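Local coordinates for extracellular fatty acid-binding protein (Gallus gallus, PDB 3SAO) that tightly binds bacterial ferric siderophores, lysophosphatidic acid and long-chain fatty acids, and probably acts as an antibacterial lipocalin, at residues 10-15 against 36-41; 94-99 against 109-114; 30-35 against 144-149. All blocks are in the same frame, centred on the assembly; numbering follows the deposited sequence.

How the interactions relate
The chain leaves strand 10-18, passes helix 22-27 and returns as 36-41, closing the loop of interaction 1. Interaction 3 opens inside that loop at 30-35 and closes only at 144-149, so the two cross. The hairpin of interaction 2, 94-99 with 109-114, comes after interaction 1 and is nested within the long loop of interaction 3. Strand 10-18 joins all three: V15 is hydrogen-bonded through its backbone to L113 of interaction 2 and to L145 of interaction 3, and I14 to V34. Interactions 1 and 2 line the same barrel interior and both touch the lysophospholipid, whereas interaction 3 ties the loop after strand 142-144 to the start of strand 34-41.

Interaction 1 of 3, residues 10-15 against 36-41; sequences GKWYIV and ARISFL. With NKN ((2R)-2-hydroxy-3-(phosphonooxy)propyl tetradecanoate), chain C.
Strands 10-15 and 36-41 run antiparallel at 139° and are laced by four backbone hydrogen bonds, two in the G10-I38 pair and two in the W12-A36 pair, with K11-R37 the non-hydrogen-bonded pair between them. G10 and W12 form the Gly-X-Trp signature of the lipocalin barrel. The straightest bond runs from W12 N to A36 O (2.9 Å, 176° at the hydrogen), though the donor stands above the carbonyl plane; I38 N instead approaches G10 O along a lone pair. G10 has a positive phi of 112°, in a conformation that suits glycine. On the barrel's inner side the indole of W12, with CG anti to the carbonyl carbon, crosses I38 obliquely, and its CD1 lies 3.6 Å from I38 CD1. Its NE1 is hydrogen-bonded to V8 O, which fixes the indole's polar edge, and R116 also packs against W12. On the other side the CG of R37 rests 3.7 Å from G10 O, while its NH1 is hydrogen-bonded to D154 O. The bound lysophosphatidic acid meets this inner wall at its ester: the carbonyl oxygen OAE sits over one face of the W12 ring and 3.5 Å from I38 CD1.

Interaction 2 of 3, residues 94-99 against 109-114; sequences YAVIFA and HMMRLY. With NKN ((2R)-2-hydroxy-3-(phosphonooxy)propyl tetradecanoate), chain C.
The beta hairpin of strands 94-103 and 106-115 forms part of the lipocalin barrel, and its segments 94-99 and 109-114 run antiparallel at 167°, bonded in pairs A95-Y114, I97-R112 and A99-M110 by six backbone hydrogen bonds. One side of this ladder, with V96, F98, M111 and L113, faces outward; F128 of helix 122-133 covers V96 and L113. M111 starts with CG anti to the carbonyl carbon and bends at its last torsion: CG butts against the edge of the F98 ring in its plane, 3.3 Å from CD1, and CE folds back to 3.7 Å from V96 CG1. The CD1 branch of L113 drops toward the opposite strand, 3.6 Å from A95 O and beside V96 CG2. At the far end the H109 imidazole lies nearly parallel to the F98 ring (18°) but slid aside, the centroids 5.4 Å apart; H109 ND1 is hydrogen-bonded to T100, and R135 makes a cation-pi contact with F98.

On the inner side A95, I97 and A99 make strand 94-99 low, high, low, while 109-114 supplies the long M110, R112 and Y114. Y114 stands beside A95, CB to CB, and I97 sets its CG1 3.8 Å from Y114 CD2. The extended R112 chain carries its guanidinium over to A99, whose CB meets it at the edge, 3.4 Å from NH1. That NH1 also grips phosphate oxygen OAB of the lysophosphatidic acid at 2.9 Å through a bent bond (131°); K82 binds the same ligand, and R112 binds enterobactin in another structure of this protein. The Y114 ring presents one face to the ligand's ester, OAJ over its centre, while Y114 OH donates a very short 2.4 Å hydrogen bond to phosphate oxygen OAD.

Interaction 3 of 3, residues 30-35 against 144-149; sequences KMKMVM and VLPSQA. Unlike the reference sequence in segment 144-149: A149 (reference Glu).
The flat carboxamide of Q148 uses its plane: M33 O lies only 11° out of it, and NE2 donates a 3.1 Å hydrogen bond to M33 O, standing above that carbonyl's plane, while OE1 takes the backbone N-H of C151, the half-cystine paired with C58. The amide reaches this spot because CG occupies the crowded position between backbone N and carbonyl carbon (chi1 56°). The puckered P146 ring sets its CD 3.3 Å from M31 O, and the aliphatic part of K32 crosses it at about a right angle. This junction of the lipocalin barrel joins the loop entering strand 34-41 to the loop after strand 142-144. M33 N donates to P146 O at 2.9 Å, almost straight (169°) and nearly along the C=O axis. L145 plugs in beside it, its CD2 3.7 Å from M31 CB and its CD1 3.6 Å from K32 O. M33 bends at its last torsion, bringing CE to 3.5 Å from L145 O, and also packs on Y13 and V15 of strand 10-18. The M33 backbone is thus held at both its N-H and its C=O by the same loop, 144-149, and Q148 links it to the disulfide-bearing segment.

Interaction 1 of 3, residues 10-15 against 36-41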
loop_
_atom_site.group_PDB
_atom_site.type_symbol
_atom_site.label_atom_id
_atom_site.label_comp_id
_atom_site.label_asym_id
_atom_site.label_seq_id
_atom_site.Cartn_x
_atom_site.Cartn_y
_atom_site.Cartn_z
ATOM N N GLY A 10 -12.782 -2.826 3.863
ATOM C CA GLY A 10 -12.878 -1.650 4.705
ATOM C C GLY A 10 -11.574 -0.920 4.812
ATOM O O GLY A 10 -10.756 -0.919 3.883
ATOM N N LYS A 11 -11.418 -0.207 5.917
ATOM C CA LYS A 11 -10.376 0.810 6.054
ATOM C C LYS A 11 -9.039 0.217 6.507
ATOM O O LYS A 11 -8.987 -0.621 7.428
ATOM C CB LYS A 11 -10.843 1.877 7.060
ATOM C CG LYS A 11 -9.832 2.971 7.317
ATOM C CD LYS A 11 -10.363 3.893 8.428
ATOM C CE LYS A 11 -9.501 5.074 8.729
ATOM N NZ LYS A 11 -10.210 6.072 9.638
ATOM N N TRP A 12 -7.983 0.580 5.783
ATOM C CA TRP A 12 -6.601 0.194 6.077
ATOM C C TRP A 12 -5.704 1.432 6.034
ATOM O O TRP A 12 -6.088 2.466 5.485
ATOM C CB TRP A 12 -6.101 -0.799 5.042
ATOM C CG TRP A 12 -6.720 -2.158 5.092
ATOM C CD1 TRP A 12 -7.925 -2.557 4.531
ATOM C CD2 TRP A 12 -6.217 -3.305 5.802
ATOM N NE1 TRP A 12 -8.180 -3.873 4.857
ATOM C CE2 TRP A 12 -7.146 -4.360 5.615
ATOM C CE3 TRP A 12 -5.043 -3.558 6.529
ATOM C CZ2 TRP A 12 -6.927 -5.652 6.123
ATOM C CZ3 TRP A 12 -4.844 -4.839 7.060
ATOM C CH2 TRP A 12 -5.781 -5.871 6.844
ATOM N N TYR A 13 -4.502 1.310 6.595
ATOM C CA TYR A 13 -3.451 2.293 6.444
ATOM C C TYR A 13 -2.224 1.622 5.858
ATOM O O TYR A 13 -1.961 0.480 6.166
ATOM C CB TYR A 13 -3.057 2.836 7.805
ATOM C CG TYR A 13 -4.159 3.511 8.571
ATOM C CD1 TYR A 13 -4.941 2.802 9.471
ATOM C CD2 TYR A 13 -4.391 4.869 8.416
ATOM C CE1 TYR A 13 -5.954 3.434 10.197
ATOM C CE2 TYR A 13 -5.394 5.505 9.125
ATOM C CZ TYR A 13 -6.152 4.802 10.042
ATOM O OH TYR A 13 -7.129 5.457 10.776
ATOM N N ILE A 14 -1.525 2.314 4.973
ATOM C CA ILE A 14 -0.223 1.914 4.505
ATOM C C ILE A 14 0.801 2.615 5.400
ATOM O O ILE A 14 0.893 3.839 5.417
ATOM C CB ILE A 14 -0.046 2.271 3.066
ATOM C CG1 ILE A 14 -1.183 1.647 2.241
ATOM C CG2 ILE A 14 1.360 1.831 2.566
ATOM C CD1 ILE A 14 -1.236 2.056 0.788
ATOM N N VAL A 15 1.525 1.819 6.178
ATOM C CA VAL A 15 2.264 2.348 7.328
ATOM C C VAL A 15 3.773 2.200 7.139
ATOM O O VAL A 15 4.552 2.792 7.884
ATOM C CB VAL A 15 1.809 1.698 8.671
ATOM C CG1 VAL A 15 0.321 1.881 8.864
ATOM C CG2 VAL A 15 2.219 0.198 8.738
ATOM N N ALA A 36 -6.332 3.898 3.031
ATOM C CA ALA A 36 -6.905 3.115 1.942
ATOM C C ALA A 36 -8.274 2.547 2.346
ATOM O O ALA A 36 -8.556 2.299 3.527
ATOM C CB ALA A 36 -5.946 2.020 1.515
ATOM N N ARG A 37 -9.139 2.350 1.370
ATOM C CA ARG A 37 -10.303 1.491 1.584
ATOM C C ARG A 37 -10.373 0.417 0.520
ATOM O O ARG A 37 -10.267 0.714 -0.664
ATOM C CB ARG A 37 -11.605 2.305 1.577
ATOM C CG ARG A 37 -12.800 1.448 1.945
ATOM C CD ARG A 37 -14.106 2.159 1.698
ATOM N NE ARG A 37 -14.500 3.077 2.767
ATOM C CZ ARG A 37 -14.607 4.402 2.613
ATOM N NH1 ARG A 37 -14.257 4.980 1.465
ATOM N NH2 ARG A 37 -15.049 5.170 3.607
ATOM N N ILE A 38 -10.630 -0.811 0.946
ATOM C CA ILE A 38 -10.748 -1.939 0.027
ATOM C C ILE A 38 -12.203 -2.351 -0.073
ATOM O O ILE A 38 -12.844 -2.552 0.981
ATOM C CB ILE A 38 -9.931 -3.151 0.559
ATOM C CG1 ILE A 38 -8.454 -2.795 0.712
ATOM C CG2 ILE A 38 -10.093 -4.335 -0.370
ATOM C CD1 ILE A 38 -7.601 -3.972 1.188
ATOM N N SER A 39 -12.692 -2.511 -1.319
ATOM C CA SER A 39 -14.034 -2.980 -1.636
ATOM C C SER A 39 -13.973 -4.103 -2.674
ATOM O O SER A 39 -13.173 -4.039 -3.604
ATOM C CB SER A 39 -14.853 -1.849 -2.239
ATOM O OG SER A 39 -14.756 -0.684 -1.431
ATOM N N PHE A 40 -14.793 -5.131 -2.491
ATOM C CA PHE A 40 -14.793 -6.291 -3.372
ATOM C C PHE A 40 -15.930 -6.182 -4.385
ATOM O O PHE A 40 -17.002 -5.673 -4.067
ATOM C CB PHE A 40 -14.903 -7.578 -2.554
ATOM C CG PHE A 40 -13.622 -7.919 -1.813
ATOM C CD1 PHE A 40 -13.529 -7.760 -0.439
ATOM C CD2 PHE A 40 -12.487 -8.317 -2.510
ATOM C CE1 PHE A 40 -12.350 -8.046 0.241
ATOM C CE2 PHE A 40 -11.296 -8.603 -1.840
ATOM C CZ PHE A 40 -11.227 -8.454 -0.459
ATOM N N LEU A 41 -15.659 -6.594 -5.620
ATOM C CA LEU A 41 -16.737 -7.010 -6.522
ATOM C C LEU A 41 -16.600 -8.480 -6.799
ATOM O O LEU A 41 -15.652 -8.929 -7.454
ATOM C CB LEU A 41 -16.719 -6.236 -7.833
ATOM C CG LEU A 41 -17.971 -6.338 -8.707
ATOM C CD1 LEU A 41 -19.177 -5.702 -8.042
ATOM C CD2 LEU A 41 -17.716 -5.717 -10.065
HETATM O OAA NKN C . -1.107 -1.255 -4.935
HETATM O OAB NKN C . 0.651 -2.002 -3.524
HETATM P PAC NKN C . -0.803 -1.625 -3.514
HETATM O OAD NKN C . -1.214 -0.617 -2.469
HETATM O OAE NKN C . -4.655 -5.561 2.145
HETATM O OAF NKN C . -1.629 -2.950 -3.164
HETATM C CAG NKN C . -3.046 -3.055 -2.984
HETATM C CAH NKN C . -3.414 -4.391 -2.346
HETATM C CAI NKN C . -4.335 -4.346 -1.114
HETATM O OAJ NKN C . -3.872 -5.238 -0.076
HETATM C CAK NKN C . -4.686 -5.894 0.959
HETATM C CAL NKN C . -5.535 -7.080 0.584
HETATM C CAM NKN C . -5.072 -8.289 1.384
HETATM C CAN NKN C . -5.630 -9.596 0.834
HETATM C CAO NKN C . -6.371 -9.396 -0.488
HETATM O OAY NKN C . -4.092 -5.139 -3.360
#

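Interaction 2 of 3, residues 94-99 against 109-114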
loop_
_atom_site.group_PDB
_atom_site.type_symbol
_atom_site.label_atom_id
_atom_site.label_comp_id
_atom_site.label_asym_id
_atom_site.label_seq_id
_atom_site.Cartn_x
_atom_site.Cartn_y
_atom_site.Cartn_z
ATOM N N TYR A 94 -2.922 -6.987 9.385
ATOM C CA TYR A 94 -1.822 -6.496 8.573
ATOM C C TYR A 94 -1.729 -7.298 7.276
ATOM O O TYR A 94 -2.275 -8.408 7.187
ATOM C CB TYR A 94 -0.486 -6.616 9.350
ATOM C CG TYR A 94 0.029 -8.042 9.358
ATOM C CD1 TYR A 94 -0.519 -8.976 10.219
ATOM C CD2 TYR A 94 0.921 -8.484 8.405
ATOM C CE1 TYR A 94 -0.125 -10.289 10.197
ATOM C CE2 TYR A 94 1.322 -9.792 8.368
ATOM C CZ TYR A 94 0.788 -10.697 9.275
ATOM O OH TYR A 94 1.121 -12.023 9.266
ATOM N N ALA A 95 -0.997 -6.769 6.298
ATOM C CA ALA A 95 -0.610 -7.510 5.111
ATOM C C ALA A 95 0.676 -6.900 4.535
ATOM O O ALA A 95 0.826 -5.683 4.505
ATOM C CB ALA A 95 -1.682 -7.475 4.058
ATOM N N VAL A 96 1.541 -7.763 4.021
ATOM C CA VAL A 96 2.752 -7.376 3.306
ATOM C C VAL A 96 2.564 -7.621 1.809
ATOM O O VAL A 96 2.308 -8.734 1.375
ATOM C CB VAL A 96 3.989 -8.126 3.804
ATOM C CG1 VAL A 96 5.255 -7.633 3.050
ATOM C CG2 VAL A 96 4.136 -7.948 5.292
ATOM N N ILE A 97 2.671 -6.549 1.033
ATOM C CA ILE A 97 2.332 -6.549 -0.388
ATOM C C ILE A 97 3.574 -6.191 -1.160
ATOM O O ILE A 97 4.283 -5.226 -0.829
ATOM C CB ILE A 97 1.264 -5.459 -0.739
ATOM C CG1 ILE A 97 0.016 -5.645 0.095
ATOM C CG2 ILE A 97 0.927 -5.481 -2.251
ATOM C CD1 ILE A 97 -0.611 -6.950 -0.075
ATOM N N PHE A 98 3.846 -6.928 -2.211
ATOM C CA PHE A 98 4.957 -6.550 -3.061
ATOM C C PHE A 98 4.364 -6.142 -4.413
ATOM O O PHE A 98 3.645 -6.925 -5.026
ATOM C CB PHE A 98 5.927 -7.703 -3.211
ATOM C CG PHE A 98 7.118 -7.383 -4.056
ATOM C CD1 PHE A 98 8.173 -6.635 -3.539
ATOM C CD2 PHE A 98 7.199 -7.815 -5.359
ATOM C CE1 PHE A 98 9.285 -6.319 -4.322
ATOM C CE2 PHE A 98 8.318 -7.514 -6.129
ATOM C CZ PHE A 98 9.348 -6.750 -5.605
ATOM N N ALA A 99 4.695 -4.935 -4.853
ATOM C CA ALA A 99 4.155 -4.338 -6.072
ATOM C C ALA A 99 5.210 -4.179 -7.147
ATOM O O ALA A 99 6.323 -3.753 -6.871
ATOM C CB ALA A 99 3.556 -2.987 -5.756
ATOM N N HIS A 109 9.634 -1.456 -8.404
ATOM C CA HIS A 109 9.164 -2.349 -7.379
ATOM C C HIS A 109 9.052 -1.571 -6.086
ATOM O O HIS A 109 9.827 -0.638 -5.838
ATOM C CB HIS A 109 10.099 -3.561 -7.165
ATOM C CG HIS A 109 10.371 -4.362 -8.407
ATOM N ND1 HIS A 109 9.489 -5.306 -8.893
ATOM C CD2 HIS A 109 11.459 -4.414 -9.213
ATOM C CE1 HIS A 109 10.012 -5.879 -9.967
ATOM N NE2 HIS A 109 11.213 -5.368 -10.174
ATOM N N MET A 110 8.071 -1.947 -5.280
ATOM C CA MET A 110 7.958 -1.423 -3.919
ATOM C C MET A 110 7.262 -2.437 -3.041
ATOM O O MET A 110 6.365 -3.133 -3.475
ATOM C CB MET A 110 7.186 -0.107 -3.906
ATOM C CG MET A 110 7.224 0.594 -2.542
ATOM S SD MET A 110 6.517 2.227 -2.631
ATOM C CE MET A 110 7.772 3.121 -3.569
ATOM N N MET A 111 7.696 -2.535 -1.803
ATOM C CA MET A 111 6.994 -3.277 -0.801
ATOM C C MET A 111 6.211 -2.315 0.044
ATOM O O MET A 111 6.725 -1.242 0.415
ATOM C CB MET A 111 7.976 -4.034 0.069
ATOM C CG MET A 111 8.625 -5.149 -0.654
ATOM S SD MET A 111 9.653 -6.172 0.423
ATOM C CE MET A 111 8.564 -6.668 1.757
ATOM N N ARG A 112 5.006 -2.721 0.412
ATOM C CA ARG A 112 4.161 -1.930 1.297
ATOM C C ARG A 112 3.612 -2.758 2.491
ATOM O O ARG A 112 3.322 -3.926 2.374
ATOM C CB ARG A 112 3.002 -1.332 0.511
ATOM C CG ARG A 112 3.383 -0.494 -0.666
ATOM C CD ARG A 112 2.155 0.126 -1.306
ATOM N NE ARG A 112 2.562 1.207 -2.189
ATOM C CZ ARG A 112 2.924 1.056 -3.456
ATOM N NH1 ARG A 112 2.871 -0.136 -4.029
ATOM N NH2 ARG A 112 3.351 2.103 -4.145
ATOM N N LEU A 113 3.509 -2.145 3.662
ATOM C CA LEU A 113 2.859 -2.788 4.806
ATOM C C LEU A 113 1.518 -2.107 5.057
ATOM O O LEU A 113 1.470 -0.919 5.403
ATOM C CB LEU A 113 3.738 -2.682 6.059
ATOM C CG LEU A 113 3.202 -3.200 7.382
ATOM C CD1 LEU A 113 2.811 -4.707 7.312
ATOM C CD2 LEU A 113 4.268 -2.922 8.484
ATOM N N TYR A 114 0.445 -2.863 4.877
ATOM C CA TYR A 114 -0.899 -2.480 5.269
ATOM C C TYR A 114 -1.139 -2.843 6.745
ATOM O O TYR A 114 -0.801 -3.942 7.182
ATOM C CB TYR A 114 -1.929 -3.188 4.379
ATOM C CG TYR A 114 -2.124 -2.551 3.025
ATOM C CD1 TYR A 114 -3.345 -1.959 2.685
ATOM C CD2 TYR A 114 -1.126 -2.556 2.078
ATOM C CE1 TYR A 114 -3.539 -1.354 1.457
ATOM C CE2 TYR A 114 -1.320 -1.930 0.816
ATOM C CZ TYR A 114 -2.530 -1.336 0.537
ATOM O OH TYR A 114 -2.754 -0.697 -0.648
HETATM O OAA NKN C . -1.107 -1.255 -4.935
HETATM O OAB NKN C . 0.651 -2.002 -3.524
HETATM P PAC NKN C . -0.803 -1.625 -3.514
HETATM O OAD NKN C . -1.214 -0.617 -2.469
HETATM O OAE NKN C . -4.655 -5.561 2.145
HETATM O OAF NKN C . -1.629 -2.950 -3.164
HETATM C CAG NKN C . -3.046 -3.055 -2.984
HETATM C CAH NKN C . -3.414 -4.391 -2.346
HETATM C CAI NKN C . -4.335 -4.346 -1.114
HETATM O OAJ NKN C . -3.872 -5.238 -0.076
HETATM C CAK NKN C . -4.686 -5.894 0.959
HETATM C CAL NKN C . -5.535 -7.080 0.584
HETATM C CAM NKN C . -5.072 -8.289 1.384
HETATM C CAN NKN C . -5.630 -9.596 0.834
HETATM C CAO NKN C . -6.371 -9.396 -0.488
HETATM O OAY NKN C . -4.092 -5.139 -3.360
#

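Interaction 3 of 3, residues 30-35 against 144-149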
loop_
_atom_site.group_PDB
_atom_site.type_symbol
_atom_site.label_atom_id
_atom_site.label_comp_id
_atom_site.label_asym_id
_atom_site.label_seq_id
_atom_site.Cartn_x
_atom_site.Cartn_y
_atom_site.Cartn_z
ATOM N N LYS A 30 9.786 12.725 3.377
ATOM C CA LYS A 30 8.618 13.599 3.235
ATOM C C LYS A 30 7.301 12.831 3.276
ATOM O O LYS A 30 6.231 13.429 3.417
ATOM C CB LYS A 30 8.687 14.349 1.909
ATOM N N MET A 31 7.382 11.508 3.170
ATOM C CA MET A 31 6.213 10.691 2.919
ATOM C C MET A 31 5.430 10.459 4.205
ATOM O O MET A 31 5.995 10.437 5.308
ATOM C CB MET A 31 6.633 9.361 2.290
ATOM C CG MET A 31 7.242 9.504 0.898
ATOM S SD MET A 31 7.594 7.900 0.102
ATOM C CE MET A 31 8.364 8.451 -1.426
ATOM N N LYS A 32 4.117 10.410 4.057
ATOM C CA LYS A 32 3.196 10.230 5.180
ATOM C C LYS A 32 2.354 8.993 4.937
ATOM O O LYS A 32 2.183 8.555 3.796
ATOM C CB LYS A 32 2.257 11.418 5.318
ATOM C CG LYS A 32 2.954 12.743 5.545
ATOM C CD LYS A 32 3.818 12.723 6.793
ATOM C CE LYS A 32 4.003 14.135 7.367
ATOM N NZ LYS A 32 4.515 15.081 6.356
ATOM N N MET A 33 1.761 8.501 6.009
ATOM C CA MET A 33 0.847 7.384 5.972
ATOM C C MET A 33 -0.322 7.591 5.014
ATOM O O MET A 33 -0.888 8.686 4.905
ATOM C CB MET A 33 0.323 7.127 7.390
ATOM C CG MET A 33 -0.282 5.789 7.636
ATOM S SD MET A 33 -0.792 5.576 9.370
ATOM C CE MET A 33 0.748 5.603 10.251
ATOM N N VAL A 34 -0.585 6.557 4.231
ATOM C CA VAL A 34 -1.667 6.582 3.241
ATOM C C VAL A 34 -2.890 5.859 3.791
ATOM O O VAL A 34 -2.776 4.746 4.310
ATOM C CB VAL A 34 -1.203 5.918 1.964
ATOM C CG1 VAL A 34 -2.321 5.918 0.900
ATOM C CG2 VAL A 34 0.023 6.629 1.474
ATOM N N MET A 35 -4.049 6.494 3.699
ATOM C CA MET A 35 -5.296 5.816 4.056
ATOM C C MET A 35 -5.843 5.105 2.812
ATOM O O MET A 35 -5.735 5.583 1.677
ATOM C CB MET A 35 -6.332 6.773 4.673
ATOM C CG MET A 35 -7.524 6.078 5.282
ATOM S SD MET A 35 -8.882 7.176 5.732
ATOM C CE MET A 35 -8.034 8.259 6.892
ATOM N N VAL A 144 9.215 4.073 7.670
ATOM C CA VAL A 144 8.063 3.932 8.529
ATOM C C VAL A 144 7.366 5.295 8.459
ATOM O O VAL A 144 7.977 6.307 8.750
ATOM C CB VAL A 144 8.481 3.586 9.945
ATOM C CG1 VAL A 144 7.253 3.551 10.869
ATOM C CG2 VAL A 144 9.271 2.262 9.971
ATOM N N LEU A 145 6.132 5.318 7.953
ATOM C CA LEU A 145 5.446 6.556 7.590
ATOM C C LEU A 145 4.791 7.242 8.797
ATOM O O LEU A 145 3.965 6.630 9.435
ATOM C CB LEU A 145 4.372 6.251 6.545
ATOM C CG LEU A 145 4.902 5.669 5.227
ATOM C CD1 LEU A 145 3.805 5.326 4.228
ATOM C CD2 LEU A 145 5.928 6.662 4.653
ATOM N N PRO A 146 5.105 8.538 9.042
ATOM C CA PRO A 146 4.421 9.320 10.068
ATOM C C PRO A 146 2.910 9.408 9.784
ATOM O O PRO A 146 2.495 9.404 8.614
ATOM C CB PRO A 146 5.134 10.694 10.005
ATOM C CG PRO A 146 6.484 10.398 9.349
ATOM C CD PRO A 146 6.154 9.317 8.369
ATOM N N SER A 147 2.108 9.370 10.844
ATOM C CA SER A 147 0.652 9.500 10.742
ATOM C C SER A 147 0.278 10.835 10.165
ATOM O O SER A 147 0.981 11.838 10.349
ATOM C CB SER A 147 -0.012 9.382 12.120
ATOM O OG SER A 147 0.244 10.553 12.904
ATOM N N GLN A 148 -0.898 10.888 9.557
ATOM C CA GLN A 148 -1.406 12.159 9.094
ATOM C C GLN A 148 -2.921 12.116 9.266
ATOM O O GLN A 148 -3.543 11.077 9.054
ATOM C CB GLN A 148 -1.039 12.366 7.630
ATOM C CG GLN A 148 -1.527 11.234 6.725
ATOM C CD GLN A 148 -2.866 11.527 6.068
ATOM O OE1 GLN A 148 -3.471 12.586 6.280
ATOM N NE2 GLN A 148 -3.324 10.590 5.261
ATOM N N ALA A 149 -3.508 13.248 9.600
ATOM C CA ALA A 149 -4.930 13.262 9.900
ATOM C C ALA A 149 -5.725 14.169 8.968
ATOM O O ALA A 149 -6.918 14.370 9.189
ATOM C CB ALA A 149 -5.138 13.658 11.357
#